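Local coordinates for protein OLD nuclease (Thermus scotoductus, PDB 6P74) that degrades linear or supercoiled double-stranded DNA from 5' to 3', nicks and linearizes circular DNA, and has a DNA-stimulated ATPase activity, at residues H430-W435 / E458-I463. Sequence-based numbering, arbitrary orientation.
Sequences HDEDVW and EKNQRI. With SM (samarium (III) ion), chain O.
The metal-binding DxD loop of the Toprim nuclease domain, at the C-terminal end of the parallel strand 426-431, is backed here by helix 443-467: His-430 meets Asn-460 and Ile-463, and Glu-432 meets Asn-460. Asn-460 does most of the work. Its ND2 gives a nearly straight hydrogen bond (177°) to Glu-432 O, 3.1 Å long, in the plane of both the amide and the carbonyl and on a lone pair. The other end of the same amide turns to histidine: Asn-460 OD1 lies 3.3 Å from His-430 CE1, approaching obliquely with ring and amide planes 34° apart, and takes a hydrogen bond from Lys-409, which also bonds to Asp-431 O.

His-430 CG sits between the backbone N and the carbonyl carbon (chi1 67°). Both ring nitrogens have partners. His-430 ND1 donates to Asp-431 O at 2.7 Å, with the carbonyl oxygen close to the ring plane but the donor well above the carbonyl plane. NE2 meets, at 3.0 Å, a water lying in the ring plane, and this water donates to Asn-460 O. Over one ring face comes Ile-463 CD1, 4.1 Å from His-430 CD2 and shifted toward the rim; Ile-463 CG2 also touches His-430 CD2.

The side chain of Asp-431 leaves the backbone away from the helix; OD1 accepts a hydrogen bond from Leu-479 N, and OD2 binds the samarium ion at 2.4 Å, with Glu-480 a second protein ligand. A water on the metal lies within hydrogen-bonding distance of Asp-433 OD1. Both aspartates are inferred ligands of one divalent cation site; here only Asp-431 of the two binds samarium directly. Helix 443-467 holds the Glu-432 carbonyl directly and reaches the His-430 ring through Ile-463 and the water on Asn-460 O, bonds and packing that would restrain the loop carrying both aspartates.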
loop_
_atom_site.group_PDB
_atom_site.type_symbol
_atom_site.label_atom_id
_atom_site.label_comp_id
_atom_site.label_asym_id
_atom_site.label_seq_id
_atom_site.Cartn_x
_atom_site.Cartn_y
_atom_site.Cartn_z
ATOM N N HIS A 430 -35.834 -3.926 -28.996
ATOM C CA HIS A 430 -36.915 -4.837 -28.658
ATOM C C HIS A 430 -37.905 -4.919 -29.821
ATOM O O HIS A 430 -37.903 -4.089 -30.743
ATOM C CB HIS A 430 -37.605 -4.390 -27.370
ATOM C CG HIS A 430 -38.346 -3.102 -27.514
ATOM N ND1 HIS A 430 -39.609 -3.037 -28.054
ATOM C CD2 HIS A 430 -37.994 -1.824 -27.219
ATOM C CE1 HIS A 430 -40.015 -1.777 -28.062
ATOM N NE2 HIS A 430 -39.054 -1.023 -27.559
ATOM N N ASP A 431 -38.780 -5.916 -29.750
ATOM C CA ASP A 431 -39.827 -6.078 -30.755
ATOM C C ASP A 431 -40.980 -5.123 -30.502
ATOM O O ASP A 431 -41.267 -4.749 -29.363
ATOM C CB ASP A 431 -40.358 -7.525 -30.767
ATOM C CG ASP A 431 -39.346 -8.532 -31.343
ATOM O OD1 ASP A 431 -38.383 -8.077 -31.979
ATOM O OD2 ASP A 431 -39.490 -9.767 -31.140
ATOM N N GLU A 432 -41.671 -4.747 -31.580
ATOM C CA GLU A 432 -42.887 -3.964 -31.416
ATOM C C GLU A 432 -44.013 -4.820 -30.838
ATOM O O GLU A 432 -44.671 -4.423 -29.870
ATOM C CB GLU A 432 -43.300 -3.353 -32.750
ATOM C CG GLU A 432 -44.511 -2.409 -32.687
ATOM C CD GLU A 432 -45.054 -2.121 -34.095
ATOM O OE1 GLU A 432 -44.606 -2.804 -35.035
ATOM O OE2 GLU A 432 -45.929 -1.241 -34.277
ATOM N N ASP A 433 -44.262 -5.990 -31.435
ATOM C CA ASP A 433 -45.276 -6.935 -30.945
ATOM C C ASP A 433 -46.693 -6.385 -31.050
ATOM O O ASP A 433 -47.534 -6.636 -30.190
ATOM C CB ASP A 433 -44.981 -7.368 -29.517
ATOM C CG ASP A 433 -43.868 -8.383 -29.461
ATOM O OD1 ASP A 433 -43.755 -9.160 -30.433
ATOM O OD2 ASP A 433 -43.119 -8.421 -28.469
ATOM N N VAL A 434 -46.956 -5.655 -32.126
ATOM C CA VAL A 434 -48.282 -5.167 -32.470
ATOM C C VAL A 434 -48.659 -5.821 -33.788
ATOM O O VAL A 434 -47.844 -5.869 -34.712
ATOM C CB VAL A 434 -48.280 -3.635 -32.582
ATOM C CG1 VAL A 434 -49.597 -3.092 -33.201
ATOM C CG2 VAL A 434 -47.925 -3.039 -31.215
ATOM N N TRP A 435 -49.871 -6.347 -33.868
ATOM C CA TRP A 435 -50.243 -7.169 -35.008
ATOM C C TRP A 435 -51.578 -6.711 -35.564
ATOM O O TRP A 435 -52.457 -6.323 -34.796
ATOM C CB TRP A 435 -50.322 -8.642 -34.586
ATOM C CG TRP A 435 -49.033 -9.092 -33.981
ATOM C CD1 TRP A 435 -48.709 -9.148 -32.638
ATOM C CD2 TRP A 435 -47.866 -9.506 -34.693
ATOM N NE1 TRP A 435 -47.414 -9.573 -32.487
ATOM C CE2 TRP A 435 -46.875 -9.804 -33.732
ATOM C CE3 TRP A 435 -47.565 -9.651 -36.053
ATOM C CZ2 TRP A 435 -45.602 -10.258 -34.089
ATOM C CZ3 TRP A 435 -46.312 -10.091 -36.404
ATOM C CH2 TRP A 435 -45.337 -10.383 -35.427
ATOM N N GLU A 458 -48.223 0.540 -24.885
ATOM C CA GLU A 458 -47.913 1.186 -23.620
ATOM C C GLU A 458 -46.534 0.773 -23.118
ATOM O O GLU A 458 -45.732 1.628 -22.716
ATOM C CB GLU A 458 -48.995 0.838 -22.604
ATOM C CG GLU A 458 -49.118 1.801 -21.454
ATOM C CD GLU A 458 -49.842 1.178 -20.271
ATOM O OE1 GLU A 458 -49.158 0.798 -19.287
ATOM O OE2 GLU A 458 -51.088 1.045 -20.343
ATOM N N LYS A 459 -46.234 -0.537 -23.146
ATOM C CA LYS A 459 -44.900 -1.000 -22.751
ATOM C C LYS A 459 -43.809 -0.398 -23.635
ATOM O O LYS A 459 -42.722 -0.061 -23.140
ATOM C CB LYS A 459 -44.803 -2.524 -22.811
ATOM C CG LYS A 459 -45.797 -3.292 -22.001
ATOM C CD LYS A 459 -45.534 -4.756 -22.153
ATOM C CE LYS A 459 -46.667 -5.610 -21.637
ATOM N NZ LYS A 459 -46.542 -6.984 -22.228
ATOM N N ASN A 460 -44.066 -0.299 -24.951
ATOM C CA ASN A 460 -43.105 0.306 -25.862
ATOM C C ASN A 460 -42.897 1.781 -25.531
ATOM O O ASN A 460 -41.779 2.290 -25.637
ATOM C CB ASN A 460 -43.577 0.158 -27.317
ATOM C CG ASN A 460 -43.652 -1.281 -27.754
ATOM O OD1 ASN A 460 -43.105 -2.156 -27.082
ATOM N ND2 ASN A 460 -44.338 -1.542 -28.894
ATOM N N GLN A 461 -43.974 2.481 -25.164
ATOM C CA GLN A 461 -43.891 3.895 -24.823
ATOM C C GLN A 461 -43.143 4.110 -23.515
ATOM O O GLN A 461 -42.401 5.088 -23.378
ATOM C CB GLN A 461 -45.297 4.503 -24.744
ATOM C CG GLN A 461 -45.304 5.999 -24.529
ATOM C CD GLN A 461 -44.315 6.715 -25.456
ATOM O OE1 GLN A 461 -43.375 7.367 -24.988
ATOM N NE2 GLN A 461 -44.515 6.586 -26.773
ATOM N N ARG A 462 -43.306 3.217 -22.543
ATOM C CA ARG A 462 -42.573 3.401 -21.294
ATOM C C ARG A 462 -41.073 3.218 -21.505
ATOM O O ARG A 462 -40.268 3.980 -20.954
ATOM C CB ARG A 462 -43.076 2.450 -20.230
ATOM C CG ARG A 462 -44.510 2.669 -19.761
ATOM C CD ARG A 462 -44.940 1.466 -18.878
ATOM N NE ARG A 462 -44.047 1.397 -17.724
ATOM C CZ ARG A 462 -44.144 2.169 -16.633
ATOM N NH1 ARG A 462 -45.123 3.063 -16.523
ATOM N NH2 ARG A 462 -43.263 2.047 -15.641
ATOM N N ILE A 463 -40.683 2.245 -22.334
ATOM C CA ILE A 463 -39.268 2.064 -22.650
ATOM C C ILE A 463 -38.712 3.312 -23.323
ATOM O O ILE A 463 -37.574 3.730 -23.070
ATOM C CB ILE A 463 -39.082 0.802 -23.520
ATOM C CG1 ILE A 463 -39.156 -0.439 -22.630
ATOM C CG2 ILE A 463 -37.743 0.860 -24.251
ATOM C CD1 ILE A 463 -39.482 -1.721 -23.388
HETATM SM SM SM O . -39.816 -11.684 -29.801
HETATM O O HOH W 1 -39.918 1.802 -27.637
HETATM O O HOH W 2 -42.222 -11.216 -30.656
#